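Long-range contact in esterase (Xanthomonas oryzae pv. oryzae, PDB 3H2G), which is an esterase that degrades rice cell walls and contributes to the virulence of this bacterial pathogen: residues S236-Y250 with V256-P270. Residues are numbered along the deposited sequence; the frame is centred on the assembly and turned at random.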
loop_
_atom_site.group_PDB
_atom_site.type_symbol
_atom_site.label_atom_id
_atom_site.label_comp_id
_atom_site.label_asym_id
_atom_site.label_seq_id
_atom_site.Cartn_x
_atom_site.Cartn_y
_atom_site.Cartn_z
ATOM N N SER A 236 -11.006 11.540 -5.106
ATOM C CA SER A 236 -11.980 11.845 -4.061
ATOM C C SER A 236 -11.533 11.267 -2.720
ATOM O O SER A 236 -11.647 11.925 -1.685
ATOM C CB SER A 236 -13.358 11.300 -4.446
ATOM O OG SER A 236 -13.852 11.975 -5.596
ATOM N N TYR A 237 -11.025 10.039 -2.732
ATOM C CA TYR A 237 -10.553 9.413 -1.495
ATOM C C TYR A 237 -9.443 10.292 -0.897
ATOM O O TYR A 237 -9.434 10.583 0.299
ATOM C CB TYR A 237 -10.012 8.007 -1.795
ATOM C CG TYR A 237 -10.000 7.047 -0.614
ATOM C CD1 TYR A 237 -9.918 5.670 -0.823
ATOM C CD2 TYR A 237 -10.109 7.506 0.703
ATOM C CE1 TYR A 237 -9.952 4.769 0.242
ATOM C CE2 TYR A 237 -10.146 6.611 1.782
ATOM C CZ TYR A 237 -10.069 5.243 1.538
ATOM O OH TYR A 237 -10.123 4.345 2.577
ATOM N N ALA A 238 -8.519 10.727 -1.749
ATOM C CA ALA A 238 -7.405 11.568 -1.317
ATOM C C ALA A 238 -7.848 12.889 -0.694
ATOM O O ALA A 238 -7.343 13.282 0.356
ATOM C CB ALA A 238 -6.474 11.842 -2.495
ATOM N N ILE A 239 -8.780 13.578 -1.348
ATOM C CA ILE A 239 -9.272 14.863 -0.851
ATOM C C ILE A 239 -9.983 14.724 0.496
ATOM O O ILE A 239 -9.686 15.454 1.446
ATOM C CB ILE A 239 -10.232 15.514 -1.877
ATOM C CG1 ILE A 239 -9.450 15.880 -3.143
ATOM C CG2 ILE A 239 -10.909 16.746 -1.269
ATOM C CD1 ILE A 239 -10.322 16.327 -4.306
ATOM N N VAL A 240 -10.921 13.787 0.573
ATOM C CA VAL A 240 -11.671 13.550 1.802
ATOM C C VAL A 240 -10.741 13.141 2.950
ATOM O O VAL A 240 -10.869 13.637 4.072
ATOM C CB VAL A 240 -12.747 12.456 1.580
ATOM C CG1 VAL A 240 -13.359 12.035 2.900
ATOM C CG2 VAL A 240 -13.832 12.984 0.646
ATOM N N ALA A 241 -9.798 12.247 2.665
ATOM C CA ALA A 241 -8.861 11.783 3.684
ATOM C C ALA A 241 -7.928 12.897 4.152
ATOM O O ALA A 241 -7.694 13.047 5.351
ATOM C CB ALA A 241 -8.046 10.604 3.155
ATOM N N MET A 242 -7.396 13.682 3.216
ATOM C CA MET A 242 -6.494 14.764 3.597
ATOM C C MET A 242 -7.219 15.809 4.439
ATOM O O MET A 242 -6.616 16.434 5.310
ATOM C CB MET A 242 -5.868 15.409 2.357
ATOM C CG MET A 242 -4.838 14.524 1.664
ATOM S SD MET A 242 -3.451 14.070 2.740
ATOM C CE MET A 242 -2.654 12.792 1.764
ATOM N N GLN A 243 -8.512 16.001 4.178
ATOM C CA GLN A 243 -9.295 16.951 4.964
ATOM C C GLN A 243 -9.441 16.405 6.388
ATOM O O GLN A 243 -9.317 17.147 7.357
ATOM C CB GLN A 243 -10.679 17.164 4.333
ATOM C CG GLN A 243 -11.675 17.918 5.221
ATOM C CD GLN A 243 -11.126 19.236 5.742
ATOM O OE1 GLN A 243 -10.476 19.979 5.010
ATOM N NE2 GLN A 243 -11.395 19.535 7.010
ATOM N N HIS A 244 -9.693 15.105 6.516
ATOM C CA HIS A 244 -9.832 14.491 7.839
ATOM C C HIS A 244 -8.520 14.597 8.609
ATOM O O HIS A 244 -8.491 14.962 9.786
ATOM C CB HIS A 244 -10.186 13.004 7.726
ATOM C CG HIS A 244 -11.589 12.732 7.281
ATOM N ND1 HIS A 244 -12.690 13.277 7.906
ATOM C CD2 HIS A 244 -12.071 11.922 6.309
ATOM C CE1 HIS A 244 -13.790 12.812 7.339
ATOM N NE2 HIS A 244 -13.442 11.988 6.367
ATOM N N THR A 245 -7.432 14.260 7.928
ATOM C CA THR A 245 -6.104 14.271 8.529
ATOM C C THR A 245 -5.576 15.656 8.892
ATOM O O THR A 245 -5.145 15.880 10.023
ATOM C CB THR A 245 -5.079 13.593 7.590
ATOM O OG1 THR A 245 -5.522 12.265 7.278
ATOM C CG2 THR A 245 -3.700 13.529 8.249
ATOM N N TYR A 246 -5.617 16.583 7.939
ATOM C CA TYR A 246 -5.092 17.926 8.168
ATOM C C TYR A 246 -6.112 19.004 8.500
ATOM O O TYR A 246 -5.740 20.073 8.989
ATOM C CB TYR A 246 -4.260 18.374 6.961
ATOM C CG TYR A 246 -3.048 17.514 6.718
ATOM C CD1 TYR A 246 -3.065 16.502 5.756
ATOM C CD2 TYR A 246 -1.887 17.685 7.477
ATOM C CE1 TYR A 246 -1.960 15.680 5.557
ATOM C CE2 TYR A 246 -0.773 16.867 7.284
ATOM C CZ TYR A 246 -0.817 15.868 6.323
ATOM O OH TYR A 246 0.284 15.060 6.129
ATOM N N LYS A 247 -7.383 18.732 8.222
ATOM C CA LYS A 247 -8.459 19.677 8.505
ATOM C C LYS A 247 -8.131 21.082 8.016
ATOM O O LYS A 247 -8.348 22.066 8.731
ATOM C CB LYS A 247 -8.733 19.700 10.013
ATOM C CG LYS A 247 -9.236 18.368 10.554
ATOM C CD LYS A 247 -9.457 18.411 12.054
ATOM C CE LYS A 247 -10.257 17.203 12.517
ATOM N NZ LYS A 247 -9.642 15.918 12.082
ATOM N N ASN A 248 -7.625 21.183 6.790
ATOM C CA ASN A 248 -7.248 22.484 6.250
ATOM C C ASN A 248 -7.652 22.729 4.800
ATOM O O ASN A 248 -7.096 23.607 4.144
ATOM C CB ASN A 248 -5.733 22.674 6.388
ATOM C CG ASN A 248 -4.943 21.647 5.601
ATOM O OD1 ASN A 248 -5.516 20.761 4.958
ATOM N ND2 ASN A 248 -3.618 21.760 5.644
ATOM N N ILE A 249 -8.616 21.967 4.294
ATOM C CA ILE A 249 -9.042 22.153 2.912
ATOM C C ILE A 249 -10.405 22.822 2.801
ATOM O O ILE A 249 -10.563 23.796 2.058
ATOM C CB ILE A 249 -9.091 20.808 2.147
ATOM C CG1 ILE A 249 -7.736 20.103 2.247
ATOM C CG2 ILE A 249 -9.413 21.062 0.675
ATOM C CD1 ILE A 249 -7.720 18.708 1.653
ATOM N N TYR A 250 -11.387 22.306 3.537
ATOM C CA TYR A 250 -12.735 22.865 3.488
ATOM C C TYR A 250 -13.548 22.646 4.761
ATOM O O TYR A 250 -13.277 21.731 5.539
ATOM C CB TYR A 250 -13.497 22.266 2.299
ATOM C CG TYR A 250 -13.678 20.756 2.366
ATOM C CD1 TYR A 250 -14.647 20.179 3.191
ATOM C CD2 TYR A 250 -12.878 19.905 1.602
ATOM C CE1 TYR A 250 -14.816 18.790 3.252
ATOM C CE2 TYR A 250 -13.036 18.518 1.656
ATOM C CZ TYR A 250 -14.006 17.967 2.480
ATOM O OH TYR A 250 -14.164 16.599 2.528
ATOM N N VAL A 256 -15.435 22.170 -2.575
ATOM C CA VAL A 256 -14.626 21.433 -3.538
ATOM C C VAL A 256 -15.400 20.620 -4.577
ATOM O O VAL A 256 -14.962 20.506 -5.723
ATOM C CB VAL A 256 -13.655 20.480 -2.792
ATOM C CG1 VAL A 256 -12.889 19.611 -3.785
ATOM C CG2 VAL A 256 -12.691 21.294 -1.934
ATOM N N PHE A 257 -16.539 20.057 -4.182
ATOM C CA PHE A 257 -17.334 19.237 -5.094
ATOM C C PHE A 257 -18.663 19.887 -5.450
ATOM O O PHE A 257 -19.267 20.578 -4.629
ATOM C CB PHE A 257 -17.636 17.864 -4.475
ATOM C CG PHE A 257 -16.423 17.138 -3.951
ATOM C CD1 PHE A 257 -15.961 17.367 -2.659
ATOM C CD2 PHE A 257 -15.755 16.210 -4.746
ATOM C CE1 PHE A 257 -14.848 16.683 -2.162
ATOM C CE2 PHE A 257 -14.642 15.521 -4.261
ATOM C CZ PHE A 257 -14.190 15.758 -2.965
ATOM N N GLN A 258 -19.117 19.655 -6.677
ATOM C CA GLN A 258 -20.397 20.190 -7.126
ATOM C C GLN A 258 -21.489 19.270 -6.585
ATOM O O GLN A 258 -21.203 18.166 -6.123
ATOM C CB GLN A 258 -20.471 20.197 -8.657
ATOM C CG GLN A 258 -19.510 21.156 -9.349
ATOM C CD GLN A 258 -19.766 21.234 -10.845
ATOM O OE1 GLN A 258 -20.912 21.365 -11.278
ATOM N NE2 GLN A 258 -18.704 21.163 -11.640
ATOM N N ASP A 259 -22.738 19.721 -6.623
ATOM C CA ASP A 259 -23.824 18.863 -6.169
ATOM C C ASP A 259 -24.113 17.912 -7.326
ATOM O O ASP A 259 -23.814 18.227 -8.479
ATOM C CB ASP A 259 -25.075 19.682 -5.821
ATOM C CG ASP A 259 -25.412 20.727 -6.868
ATOM O OD1 ASP A 259 -24.831 20.693 -7.975
ATOM O OD2 ASP A 259 -26.272 21.587 -6.577
ATOM N N PRO A 260 -24.677 16.728 -7.039
ATOM C CA PRO A 260 -25.068 16.200 -5.729
ATOM C C PRO A 260 -23.912 15.461 -5.053
ATOM O O PRO A 260 -24.073 14.869 -3.988
ATOM C CB PRO A 260 -26.203 15.251 -6.087
ATOM C CG PRO A 260 -25.683 14.627 -7.336
ATOM C CD PRO A 260 -25.119 15.817 -8.112
ATOM N N TRP A 261 -22.745 15.514 -5.684
ATOM C CA TRP A 261 -21.560 14.821 -5.194
ATOM C C TRP A 261 -21.052 15.269 -3.826
ATOM O O TRP A 261 -20.639 14.442 -3.013
ATOM C CB TRP A 261 -20.456 14.951 -6.241
ATOM C CG TRP A 261 -20.989 14.723 -7.619
ATOM C CD1 TRP A 261 -20.999 15.612 -8.656
ATOM C CD2 TRP A 261 -21.659 13.549 -8.091
ATOM N NE1 TRP A 261 -21.638 15.065 -9.744
ATOM C CE2 TRP A 261 -22.053 13.798 -9.423
ATOM C CE3 TRP A 261 -21.968 12.309 -7.513
ATOM C CZ2 TRP A 261 -22.742 12.853 -10.190
ATOM C CZ3 TRP A 261 -22.654 11.368 -8.278
ATOM C CH2 TRP A 261 -23.032 11.648 -9.601
ATOM N N ALA A 262 -21.098 16.571 -3.567
ATOM C CA ALA A 262 -20.623 17.109 -2.296
ATOM C C ALA A 262 -21.248 16.442 -1.070
ATOM O O ALA A 262 -20.560 16.162 -0.087
ATOM C CB ALA A 262 -20.864 18.623 -2.251
ATOM N N ALA A 263 -22.550 16.184 -1.127
ATOM C CA ALA A 263 -23.250 15.575 -0.000
ATOM C C ALA A 263 -23.072 14.064 0.126
ATOM O O ALA A 263 -23.359 13.494 1.177
ATOM C CB ALA A 263 -24.741 15.913 -0.079
ATOM N N LYS A 264 -22.590 13.409 -0.922
ATOM C CA LYS A 264 -22.440 11.959 -0.861
ATOM C C LYS A 264 -21.017 11.415 -0.863
ATOM O O LYS A 264 -20.816 10.220 -0.642
ATOM C CB LYS A 264 -23.199 11.312 -2.019
ATOM C CG LYS A 264 -22.610 11.611 -3.384
ATOM C CD LYS A 264 -23.282 10.784 -4.478
ATOM C CE LYS A 264 -23.027 9.294 -4.292
ATOM N NZ LYS A 264 -23.688 8.471 -5.353
ATOM N N VAL A 265 -20.031 12.275 -1.090
ATOM C CA VAL A 265 -18.649 11.807 -1.165
ATOM C C VAL A 265 -17.950 11.382 0.132
ATOM O O VAL A 265 -17.244 10.368 0.147
ATOM C CB VAL A 265 -17.757 12.850 -1.894
ATOM C CG1 VAL A 265 -17.661 14.133 -1.081
ATOM C CG2 VAL A 265 -16.378 12.264 -2.150
ATOM N N GLU A 266 -18.139 12.120 1.221
ATOM C CA GLU A 266 -17.448 11.759 2.458
ATOM C C GLU A 266 -17.753 10.363 3.017
ATOM O O GLU A 266 -16.834 9.623 3.371
ATOM C CB GLU A 266 -17.676 12.835 3.528
ATOM C CG GLU A 266 -17.101 14.197 3.132
ATOM C CD GLU A 266 -16.885 15.126 4.317
ATOM O OE1 GLU A 266 -17.857 15.396 5.056
ATOM O OE2 GLU A 266 -15.738 15.587 4.507
ATOM N N PRO A 267 -19.036 9.975 3.088
ATOM C CA PRO A 267 -19.390 8.648 3.615
ATOM C C PRO A 267 -18.844 7.460 2.815
ATOM O O PRO A 267 -18.880 6.326 3.285
ATOM C CB PRO A 267 -20.921 8.671 3.609
ATOM C CG PRO A 267 -21.240 10.128 3.783
ATOM C CD PRO A 267 -20.244 10.788 2.865
ATOM N N LEU A 268 -18.336 7.716 1.613
ATOM C CA LEU A 268 -17.812 6.648 0.759
ATOM C C LEU A 268 -16.336 6.310 0.968
ATOM O O LEU A 268 -15.882 5.234 0.569
ATOM C CB LEU A 268 -17.985 7.023 -0.715
ATOM C CG LEU A 268 -19.378 7.262 -1.298
ATOM C CD1 LEU A 268 -19.232 7.857 -2.696
ATOM C CD2 LEU A 268 -20.152 5.943 -1.345
ATOM N N PHE A 269 -15.590 7.210 1.598
ATOM C CA PHE A 269 -14.155 6.995 1.748
ATOM C C PHE A 269 -13.571 7.063 3.156
ATOM O O PHE A 269 -13.107 8.117 3.587
ATOM C CB PHE A 269 -13.426 7.999 0.849
ATOM C CG PHE A 269 -13.807 7.895 -0.605
ATOM C CD1 PHE A 269 -13.395 6.806 -1.368
ATOM C CD2 PHE A 269 -14.590 8.877 -1.206
ATOM C CE1 PHE A 269 -13.755 6.693 -2.713
ATOM C CE2 PHE A 269 -14.959 8.776 -2.552
ATOM C CZ PHE A 269 -14.539 7.681 -3.305
ATOM N N PRO A 270 -13.568 5.934 3.888
ATOM C CA PRO A 270 -14.070 4.612 3.493
ATOM C C PRO A 270 -15.548 4.479 3.845
ATOM O O PRO A 270 -16.087 5.301 4.583
ATOM C CB PRO A 270 -13.195 3.664 4.305
ATOM C CG PRO A 270 -13.048 4.403 5.591
ATOM C CD PRO A 270 -12.781 5.836 5.133
HETATM O O HOH W 1 -14.783 9.861 5.024
#
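Phe-269 lies against the backbone of Ser-236 and Tyr-237, within helix 231-246, its ring face centred over the backbone N of Tyr-237 while its CE2 reaches Ser-236 CB at 3.5 Å. The Tyr-237 ring, swung anti to its own amide nitrogen (chi1 -157°), is turned so that one face, toward its rim, receives Phe-269 CD1; the two ring planes are inclined at 34°. The tyrosine hydroxyl continues past Pro-270, which follows a cis peptide, to the carbonyl of Glu-89. One turn on, Val-240 CG2 meets Val-265 CG2 at 3.8 Å, and Ile-239 CG2 approaches Phe-257 CZ at the same distance. From the loop after the helix, Tyr-250 returns to give its OH to Glu-266 OE2 over 2.7 Å; the carboxylate oxygen lies in the ring plane at its edge, whereas the hydroxyl arrives from above the carboxylate plane. Gln-243 steadies this tyrosine: its CG rests on one ring face, toward the rim, and its OE1 accepts from both Ile-249 N and Tyr-250 N. A water joins His-244 NE2 to the carbonyls of Glu-266 and Phe-269. The whole illustrates a largely irregular segment laid along one flank of helix 231-246, within the helical region inserted between sheet strands 198-205 and 328-332 of an alpha/beta-hydrolase fold.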